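Side-chain contacts in Non-sulfated chondroitin lyase E66 (Autographa californica nucleopolyhedrovirus, PDB 3VSN), which cleaves non-sulfated chondroitin as a lyase of the baculovirus envelope and is essential for oral infectivity, possibly by breaching the midgut peritrophic matrix: residues S500-T505 and V510-P515; I475-D480 and L488-Q493; V90-T95 and L99-E104. All coordinates share one frame; numbering follows the deposited sequence.

Overall arrangement
Two architectures of a polysaccharide lyase are sampled here. Contact 3 comes first along the chain and joins helices 75-93 and 103-119 in the N-terminal alpha/alpha toroid. Contacts 2 and 1 follow in that order in the beta-sandwich part. Their centres lie 11 Å apart and they touch: helix 490-496 of contact 2 leads into strand 504-506 of contact 1, Gln493 OE1 probably accepts from Thr505 N, and Phe490 packs on Thr504. Contact 3 is remote, its centre about 47 Å from that of contact 2 and about 53 Å from that of contact 1. All three lie away from the catalytic residues, two in the beta-rich part and one in the helical part.

Contact 1 (S500-T505 and V510-P515); sequences SSEGTT and VCHRVP
Glu502 OE1 is gripped by a backbone N-H and two waters beside the open end of this beta hairpin. It receives the N-H of Arg513 on its syn lone pair, N to OE1 2.9 Å and nearly straight (160°), and one of the two waters adds only a weak bond. The carboxylate arrives there because the Glu502 chain folds back at chi2 (-58°), which also brings OE2 to 3.2 Å from Arg513 CB. The arginine's extended chain carries its charge onward: NH1 donates to the carbonyl oxygen of Val521, while NH2 holds a water that reaches OE2 weakly. Closer to the loop, Gly503 N donates to Cys511 O (2.8 Å) and Cys511 N to Thr504 O (3.0 Å), and His512 CE1 rests 3.6 Å from Gly503 CA. The type II turn from Ser501 to Thr504 is tightened by Ser501 O, which accepts from Thr504 N and, at 2.6 Å, from Thr504 OG1, both on one face of its carbonyl plane. Strand 504-506 forms the border of a seven-stranded antiparallel sheet, and 509-513 links it to strand 550-558. Thr504 and Cys511 both pack against Leu477 of strand 472-480, with Phe490 of helix 490-496 also touching Thr504.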
loop_
_atom_site.group_PDB
_atom_site.type_symbol
_atom_site.label_atom_id
_atom_site.label_comp_id
_atom_site.label_asym_id
_atom_site.label_seq_id
_atom_site.Cartn_x
_atom_site.Cartn_y
_atom_site.Cartn_z
ATOM N N SER A 500 -31.590 8.913 -15.744
ATOM C CA SER A 500 -30.440 9.709 -15.324
ATOM C C SER A 500 -29.507 8.858 -14.478
ATOM O O SER A 500 -29.959 8.129 -13.591
ATOM C CB SER A 500 -30.897 10.931 -14.522
ATOM O OG SER A 500 -29.788 11.582 -13.929
ATOM N N SER A 501 -28.209 8.950 -14.749
ATOM C CA SER A 501 -27.225 8.187 -13.980
ATOM C C SER A 501 -26.742 8.903 -12.715
ATOM O O SER A 501 -25.910 8.362 -11.980
ATOM C CB SER A 501 -26.041 7.767 -14.857
ATOM O OG SER A 501 -26.393 6.660 -15.674
ATOM N N GLU A 502 -27.266 10.103 -12.455
ATOM C CA GLU A 502 -26.976 10.808 -11.202
ATOM C C GLU A 502 -27.403 9.934 -10.031
ATOM O O GLU A 502 -28.491 9.358 -10.046
ATOM C CB GLU A 502 -27.720 12.149 -11.117
ATOM C CG GLU A 502 -27.403 13.162 -12.214
ATOM C CD GLU A 502 -25.933 13.541 -12.297
ATOM O OE1 GLU A 502 -25.233 13.575 -11.261
ATOM O OE2 GLU A 502 -25.476 13.823 -13.422
ATOM N N GLY A 503 -26.545 9.828 -9.022
ATOM C CA GLY A 503 -26.882 9.050 -7.831
ATOM C C GLY A 503 -26.782 7.542 -7.998
ATOM O O GLY A 503 -27.318 6.789 -7.182
ATOM N N THR A 504 -26.090 7.088 -9.042
ATOM C CA THR A 504 -25.854 5.653 -9.224
ATOM C C THR A 504 -24.984 5.129 -8.083
ATOM O O THR A 504 -24.026 5.784 -7.683
ATOM C CB THR A 504 -25.216 5.350 -10.594
ATOM O OG1 THR A 504 -26.103 5.795 -11.627
ATOM C CG2 THR A 504 -24.973 3.852 -10.774
ATOM N N THR A 505 -25.340 3.954 -7.564
ATOM C CA THR A 505 -24.702 3.385 -6.381
ATOM C C THR A 505 -24.027 2.049 -6.691
ATOM O O THR A 505 -24.591 1.200 -7.391
ATOM C CB THR A 505 -25.738 3.177 -5.252
ATOM O OG1 THR A 505 -26.426 4.410 -5.004
ATOM C CG2 THR A 505 -25.069 2.715 -3.958
ATOM N N VAL A 510 -21.609 6.314 -3.986
ATOM C CA VAL A 510 -22.588 6.941 -4.868
ATOM C C VAL A 510 -21.889 7.992 -5.729
ATOM O O VAL A 510 -21.064 8.749 -5.223
ATOM C CB VAL A 510 -23.717 7.604 -4.045
ATOM C CG1 VAL A 510 -24.796 8.185 -4.946
ATOM C CG2 VAL A 510 -24.325 6.604 -3.072
ATOM N N CYS A 511 -22.214 8.037 -7.023
ATOM C CA CYS A 511 -21.594 9.007 -7.935
ATOM C C CYS A 511 -22.548 10.109 -8.408
ATOM O O CYS A 511 -23.762 9.898 -8.515
ATOM C CB CYS A 511 -20.956 8.297 -9.139
ATOM S SG CYS A 511 -22.121 7.623 -10.352
ATOM N N HIS A 512 -21.971 11.283 -8.673
ATOM C CA HIS A 512 -22.675 12.447 -9.205
ATOM C C HIS A 512 -21.782 13.197 -10.155
ATOM O O HIS A 512 -20.569 13.264 -9.953
ATOM C CB HIS A 512 -23.083 13.392 -8.075
ATOM C CG HIS A 512 -24.093 12.804 -7.118
ATOM N ND1 HIS A 512 -25.413 12.812 -7.366
ATOM C CD2 HIS A 512 -23.928 12.178 -5.888
ATOM C CE1 HIS A 512 -26.065 12.225 -6.346
ATOM N NE2 HIS A 512 -25.153 11.835 -5.442
ATOM N N ARG A 513 -22.377 13.768 -11.199
ATOM C CA ARG A 513 -21.679 14.704 -12.074
ATOM C C ARG A 513 -21.590 16.046 -11.342
ATOM O O ARG A 513 -22.512 16.420 -10.618
ATOM C CB ARG A 513 -22.439 14.844 -13.403
ATOM C CG ARG A 513 -21.999 15.981 -14.318
ATOM C CD ARG A 513 -22.807 15.981 -15.616
ATOM N NE ARG A 513 -22.488 17.135 -16.453
ATOM C CZ ARG A 513 -23.131 18.301 -16.407
ATOM N NH1 ARG A 513 -22.758 19.294 -17.201
ATOM N NH2 ARG A 513 -24.149 18.476 -15.570
ATOM N N VAL A 514 -20.472 16.748 -11.507
ATOM C CA VAL A 514 -20.315 18.089 -10.938
ATOM C C VAL A 514 -20.145 19.103 -12.076
ATOM O O VAL A 514 -19.066 19.194 -12.670
ATOM C CB VAL A 514 -19.127 18.173 -9.945
ATOM C CG1 VAL A 514 -18.978 19.588 -9.395
ATOM C CG2 VAL A 514 -19.304 17.181 -8.803
ATOM N N PRO A 515 -21.219 19.851 -12.403
ATOM C CA PRO A 515 -21.055 20.860 -13.447
ATOM C C PRO A 515 -20.237 22.043 -12.948
ATOM O O PRO A 515 -20.266 22.365 -11.754
ATOM C CB PRO A 515 -22.494 21.291 -13.757
ATOM C CG PRO A 515 -23.257 20.999 -12.505
ATOM C CD PRO A 515 -22.610 19.773 -11.913
HETATM O O HOH W 1 -25.509 17.048 -13.501
HETATM O O HOH W 2 -25.276 16.799 -10.786
HETATM O O HOH W 3 -26.297 14.473 -8.893
#

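Contact 2 (I475-D480 and L488-Q493); sequences IVLSRD and LSFEAQ
Phe490, at the start of helix 490-496, sets its ring against strand 472-480 and offers one face to the aliphatic part of Arg479. Arg479 CD lies 4.1 Å from the ring centroid, 23° off the normal, a CH-pi contact displaced toward the rim, and Arg479 CB approaches Phe490 CZ to 3.8 Å. The two side chains slide past each other in opposite directions. With CG set between the backbone N and the carbonyl carbon (chi1 81°), and the chain straight from there to NE, the arginine spans the ring and delivers its guanidinium near the first residues of the helix, where NH2 stands 3.6 Å from Ser489 CB. Leu477, two residues back on the strand, crosses the phenyl at about a right angle, its CD1 4.0 Å from Phe490 CZ.

Outside this shell, Glu534 of the adjoining strand 533-540 fixes both partners: OE1 forms a salt bridge with Arg479 NE and accepts from Phe490 N, while OE2 accepts from Glu491 N. The helix start is further secured by Ser489, the N-cap, whose OG takes Ala492 N at 3.1 Å, and by Gln493, whose NE2 gives Leu488 O an almost linear bond (2.9 Å, 171°). On the strand, Val476 and Leu477 share Val536 as partner in a classic beta bulge. Phe506 of strand 504-506 touches both Arg479 and Phe490.

The chemistry divides the labour. The attraction to the ring probably comes mostly from the arginine methylenes, with Leu477 adding apolar contact, since Arg479 CZ is 5.7 Å from the ring centroid and can add at most a weak cation-pi term; the positive charge instead meets Glu534, whose carboxylate also accepts the first N-H groups of the helix and is probably stabilised by both.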
loop_
_atom_site.group_PDB
_atom_site.type_symbol
_atom_site.label_atom_id
_atom_site.label_comp_id
_atom_site.label_asym_id
_atom_site.label_seq_id
_atom_site.Cartn_x
_atom_site.Cartn_y
_atom_site.Cartn_z
ATOM N N ILE A 475 -13.780 7.227 -16.429
ATOM C CA ILE A 475 -14.610 6.345 -15.613
ATOM C C ILE A 475 -15.017 7.060 -14.328
ATOM O O ILE A 475 -14.169 7.585 -13.600
ATOM C CB ILE A 475 -13.891 5.013 -15.306
ATOM C CG1 ILE A 475 -13.568 4.283 -16.616
ATOM C CG2 ILE A 475 -14.730 4.131 -14.382
ATOM C CD1 ILE A 475 -12.731 3.032 -16.448
ATOM N N VAL A 476 -16.323 7.086 -14.073
ATOM C CA VAL A 476 -16.870 7.663 -12.844
ATOM C C VAL A 476 -17.130 6.557 -11.809
ATOM O O VAL A 476 -16.767 6.692 -10.639
ATOM C CB VAL A 476 -18.151 8.484 -13.139
ATOM C CG1 VAL A 476 -18.799 8.982 -11.854
ATOM C CG2 VAL A 476 -17.825 9.660 -14.055
ATOM N N LEU A 477 -17.764 5.472 -12.251
ATOM C CA LEU A 477 -18.028 4.305 -11.408
ATOM C C LEU A 477 -17.814 3.049 -12.224
ATOM O O LEU A 477 -18.160 3.007 -13.408
ATOM C CB LEU A 477 -19.469 4.302 -10.883
ATOM C CG LEU A 477 -19.832 4.517 -9.404
ATOM C CD1 LEU A 477 -21.216 3.937 -9.134
ATOM C CD2 LEU A 477 -18.820 3.944 -8.419
ATOM N N SER A 478 -17.259 2.023 -11.586
ATOM C CA SER A 478 -17.015 0.742 -12.240
ATOM C C SER A 478 -17.450 -0.398 -11.331
ATOM O O SER A 478 -17.387 -0.281 -10.107
ATOM C CB SER A 478 -15.534 0.595 -12.590
ATOM O OG SER A 478 -14.728 0.741 -11.433
ATOM N N ARG A 479 -17.902 -1.498 -11.928
ATOM C CA ARG A 479 -18.221 -2.692 -11.155
ATOM C C ARG A 479 -17.847 -3.977 -11.880
ATOM O O ARG A 479 -18.005 -4.093 -13.098
ATOM C CB ARG A 479 -19.697 -2.714 -10.722
ATOM C CG ARG A 479 -20.690 -3.196 -11.768
ATOM C CD ARG A 479 -22.105 -3.286 -11.209
ATOM N NE ARG A 479 -23.065 -3.646 -12.254
ATOM C CZ ARG A 479 -23.512 -4.881 -12.478
ATOM N NH1 ARG A 479 -23.098 -5.892 -11.720
ATOM N NH2 ARG A 479 -24.382 -5.111 -13.454
ATOM N N ASP A 480 -17.327 -4.921 -11.100
ATOM C CA ASP A 480 -17.090 -6.292 -11.526
ATOM C C ASP A 480 -18.460 -6.972 -11.493
ATOM O O ASP A 480 -19.032 -7.167 -10.418
ATOM C CB ASP A 480 -16.112 -6.949 -10.541
ATOM C CG ASP A 480 -15.796 -8.404 -10.872
ATOM O OD1 ASP A 480 -16.637 -9.108 -11.471
ATOM O OD2 ASP A 480 -14.691 -8.852 -10.496
ATOM N N LEU A 488 -28.875 -2.682 -8.051
ATOM C CA LEU A 488 -29.298 -3.050 -9.411
ATOM C C LEU A 488 -28.199 -2.663 -10.400
ATOM O O LEU A 488 -27.275 -1.922 -10.044
ATOM C CB LEU A 488 -30.618 -2.370 -9.793
ATOM C CG LEU A 488 -31.888 -2.681 -8.988
ATOM C CD1 LEU A 488 -33.063 -1.897 -9.556
ATOM C CD2 LEU A 488 -32.210 -4.168 -8.967
ATOM N N SER A 489 -28.287 -3.159 -11.635
ATOM C CA SER A 489 -27.305 -2.793 -12.654
ATOM C C SER A 489 -27.311 -1.276 -12.840
ATOM O O SER A 489 -28.300 -0.608 -12.514
ATOM C CB SER A 489 -27.589 -3.489 -13.985
ATOM O OG SER A 489 -28.679 -2.879 -14.655
ATOM N N PHE A 490 -26.210 -0.735 -13.352
ATOM C CA PHE A 490 -26.125 0.703 -13.588
ATOM C C PHE A 490 -27.215 1.174 -14.553
ATOM O O PHE A 490 -27.807 2.232 -14.352
ATOM C CB PHE A 490 -24.735 1.109 -14.095
ATOM C CG PHE A 490 -23.621 0.892 -13.097
ATOM C CD1 PHE A 490 -23.884 0.754 -11.733
ATOM C CD2 PHE A 490 -22.298 0.860 -13.526
ATOM C CE1 PHE A 490 -22.851 0.565 -10.825
ATOM C CE2 PHE A 490 -21.263 0.677 -12.629
ATOM C CZ PHE A 490 -21.538 0.532 -11.274
ATOM N N GLU A 491 -27.503 0.376 -15.582
ATOM C CA GLU A 491 -28.547 0.745 -16.533
ATOM C C GLU A 491 -29.938 0.740 -15.894
ATOM O O GLU A 491 -30.727 1.656 -16.129
ATOM C CB GLU A 491 -28.503 -0.127 -17.790
ATOM C CG GLU A 491 -29.245 0.488 -18.969
ATOM C CD GLU A 491 -28.669 0.083 -20.318
ATOM O OE1 GLU A 491 -28.633 -1.130 -20.608
ATOM O OE2 GLU A 491 -28.267 0.979 -21.097
ATOM N N ALA A 492 -30.227 -0.271 -15.076
ATOM C CA ALA A 492 -31.504 -0.339 -14.361
ATOM C C ALA A 492 -31.669 0.827 -13.383
ATOM O O ALA A 492 -32.751 1.404 -13.282
ATOM C CB ALA A 492 -31.652 -1.675 -13.640
ATOM N N GLN A 493 -30.594 1.173 -12.676
ATOM C CA GLN A 493 -30.598 2.333 -11.778
ATOM C C GLN A 493 -30.889 3.619 -12.546
ATOM O O GLN A 493 -31.691 4.440 -12.105
ATOM C CB GLN A 493 -29.264 2.467 -11.036
ATOM C CG GLN A 493 -29.037 1.439 -9.935
ATOM C CD GLN A 493 -27.814 1.759 -9.096
ATOM O OE1 GLN A 493 -27.686 2.863 -8.564
ATOM N NE2 GLN A 493 -26.903 0.797 -8.980
#

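Contact 3 (V90-T95 and L99-E104); sequences VRYNNT and LYQNPE
The Tyr100 ring is sandwiched between Thr95 CA, 3.5 Å from the ring centroid in a CH-pi contact, and Gln101 CG over the centre of the opposite face; Asn93 O lies at its edge, 3.4 Å from CE1. The motif is a short connection between two consecutive helices of the alpha/alpha toroid, in which the type II turn from Leu99 to Asn102 folds back on the end of helix 75-93 and leads into helix 103-119. Tyr92 uses its own face for Gln101 CA, 3.9 Å from the ring centroid; Asn102 O lies in the ring plane, 3.3 Å from Tyr92 CE1, and a water beside the hydroxyl shares that plane. With CG anti to the backbone nitrogen (chi1 -178°), the phenol is directed against the Gln101-Asn102 backbone of the turn, where it meets Leu105 and Ala106. The guanidinium of Arg91 carries Leu99 CD1 on one face, 3.6 Å from CZ; NE forms a salt bridge with Asp97 and NH1 donates to the carbonyl of Pro56. Gln101 N donates to Tyr92 O at 2.9 Å and 166°, meeting a lone pair within the plane of that carbonyl, and Tyr100 CA approaches the same oxygen to 3.5 Å.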
loop_
_atom_site.group_PDB
_atom_site.type_symbol
_atom_site.label_atom_id
_atom_site.label_comp_id
_atom_site.label_asym_id
_atom_site.label_seq_id
_atom_site.Cartn_x
_atom_site.Cartn_y
_atom_site.Cartn_z
ATOM N N VAL A 90 0.274 -21.979 16.453
ATOM C CA VAL A 90 -0.565 -20.831 16.803
ATOM C C VAL A 90 -1.901 -21.301 17.395
ATOM O O VAL A 90 -2.372 -20.748 18.394
ATOM C CB VAL A 90 -0.770 -19.884 15.592
ATOM C CG1 VAL A 90 -1.683 -18.714 15.947
ATOM C CG2 VAL A 90 0.573 -19.366 15.087
ATOM N N ARG A 91 -2.486 -22.335 16.792
ATOM C CA ARG A 91 -3.714 -22.961 17.303
ATOM C C ARG A 91 -3.514 -23.544 18.701
ATOM O O ARG A 91 -4.350 -23.352 19.588
ATOM C CB ARG A 91 -4.209 -24.061 16.359
ATOM C CG ARG A 91 -4.740 -23.572 15.020
ATOM C CD ARG A 91 -5.557 -24.654 14.328
ATOM N NE ARG A 91 -6.757 -24.984 15.095
ATOM C CZ ARG A 91 -7.619 -25.948 14.785
ATOM N NH1 ARG A 91 -7.432 -26.708 13.711
ATOM N NH2 ARG A 91 -8.675 -26.158 15.560
ATOM N N TYR A 92 -2.408 -24.259 18.889
ATOM C CA TYR A 92 -2.072 -24.849 20.185
ATOM C C TYR A 92 -1.959 -23.780 21.276
ATOM O O TYR A 92 -2.348 -23.999 22.428
ATOM C CB TYR A 92 -0.754 -25.625 20.085
ATOM C CG TYR A 92 -0.359 -26.298 21.378
ATOM C CD1 TYR A 92 -0.859 -27.556 21.708
ATOM C CD2 TYR A 92 0.501 -25.670 22.281
ATOM C CE1 TYR A 92 -0.504 -28.176 22.894
ATOM C CE2 TYR A 92 0.856 -26.281 23.474
ATOM C CZ TYR A 92 0.349 -27.533 23.773
ATOM O OH TYR A 92 0.698 -28.144 24.951
ATOM N N ASN A 93 -1.424 -22.627 20.891
ATOM C CA ASN A 93 -1.113 -21.543 21.811
ATOM C C ASN A 93 -2.280 -20.569 22.033
ATOM O O ASN A 93 -2.239 -19.742 22.949
ATOM C CB ASN A 93 0.132 -20.807 21.301
ATOM C CG ASN A 93 0.593 -19.703 22.229
ATOM O OD1 ASN A 93 0.440 -18.519 21.915
ATOM N ND2 ASN A 93 1.174 -20.077 23.367
ATOM N N ASN A 94 -3.322 -20.682 21.209
ATOM C CA ASN A 94 -4.429 -19.720 21.218
ATOM C C ASN A 94 -5.566 -20.113 22.160
ATOM O O ASN A 94 -6.262 -21.107 21.934
ATOM C CB ASN A 94 -4.949 -19.489 19.791
ATOM C CG ASN A 94 -6.017 -18.409 19.716
ATOM O OD1 ASN A 94 -6.086 -17.518 20.561
ATOM N ND2 ASN A 94 -6.857 -18.488 18.693
ATOM N N THR A 95 -5.745 -19.309 23.207
ATOM C CA THR A 95 -6.705 -19.580 24.288
ATOM C C THR A 95 -8.124 -19.928 23.821
ATOM O O THR A 95 -8.789 -20.762 24.436
ATOM C CB THR A 95 -6.782 -18.408 25.292
ATOM O OG1 THR A 95 -7.191 -17.219 24.607
ATOM C CG2 THR A 95 -5.429 -18.168 25.955
ATOM N N LEU A 99 -8.351 -26.509 20.100
ATOM C CA LEU A 99 -7.172 -27.355 20.328
ATOM C C LEU A 99 -6.135 -26.708 21.252
ATOM O O LEU A 99 -4.976 -27.133 21.297
ATOM C CB LEU A 99 -6.522 -27.748 18.993
ATOM C CG LEU A 99 -7.331 -28.579 17.988
ATOM C CD1 LEU A 99 -6.529 -28.788 16.712
ATOM C CD2 LEU A 99 -7.760 -29.918 18.578
ATOM N N TYR A 100 -6.560 -25.687 21.992
ATOM C CA TYR A 100 -5.696 -24.988 22.941
ATOM C C TYR A 100 -5.117 -25.942 23.982
ATOM O O TYR A 100 -5.862 -26.605 24.702
ATOM C CB TYR A 100 -6.477 -23.871 23.634
ATOM C CG TYR A 100 -5.692 -23.097 24.666
ATOM C CD1 TYR A 100 -4.529 -22.408 24.317
ATOM C CD2 TYR A 100 -6.120 -23.040 25.990
ATOM C CE1 TYR A 100 -3.814 -21.688 25.261
ATOM C CE2 TYR A 100 -5.413 -22.323 26.941
ATOM C CZ TYR A 100 -4.263 -21.648 26.571
ATOM O OH TYR A 100 -3.560 -20.941 27.517
ATOM N N GLN A 101 -3.784 -26.011 24.036
ATOM C CA GLN A 101 -3.045 -26.865 24.982
ATOM C C GLN A 101 -3.397 -28.354 24.883
ATOM O O GLN A 101 -3.166 -29.119 25.821
ATOM C CB GLN A 101 -3.204 -26.371 26.429
ATOM C CG GLN A 101 -2.904 -24.894 26.636
ATOM C CD GLN A 101 -1.475 -24.523 26.288
ATOM O OE1 GLN A 101 -1.200 -24.003 25.201
ATOM N NE2 GLN A 101 -0.557 -24.791 27.207
ATOM N N ASN A 102 -3.946 -28.753 23.740
ATOM C CA ASN A 102 -4.351 -30.133 23.502
ATOM C C ASN A 102 -3.135 -31.069 23.406
ATOM O O ASN A 102 -2.279 -30.885 22.535
ATOM C CB ASN A 102 -5.221 -30.203 22.244
ATOM C CG ASN A 102 -5.747 -31.592 21.974
ATOM O OD1 ASN A 102 -5.012 -32.457 21.509
ATOM N ND2 ASN A 102 -7.031 -31.809 22.246
ATOM N N PRO A 103 -3.059 -32.075 24.306
ATOM C CA PRO A 103 -1.869 -32.946 24.402
ATOM C C PRO A 103 -1.567 -33.755 23.139
ATOM O O PRO A 103 -0.398 -33.999 22.834
ATOM C CB PRO A 103 -2.173 -33.886 25.582
ATOM C CG PRO A 103 -3.468 -33.444 26.170
ATOM C CD PRO A 103 -4.098 -32.398 25.302
ATOM N N GLU A 104 -2.607 -34.162 22.415
ATOM C CA GLU A 104 -2.441 -34.905 21.162
ATOM C C GLU A 104 -1.879 -34.019 20.035
ATOM O O GLU A 104 -1.097 -34.490 19.202
ATOM C CB GLU A 104 -3.746 -35.621 20.767
ATOM C CG GLU A 104 -5.013 -34.942 21.293
ATOM C CD GLU A 104 -5.925 -35.861 22.092
ATOM O OE1 GLU A 104 -6.556 -36.751 21.481
ATOM O OE2 GLU A 104 -6.030 -35.673 23.332
HETATM O O HOH W 4 -0.126 -30.357 25.871
#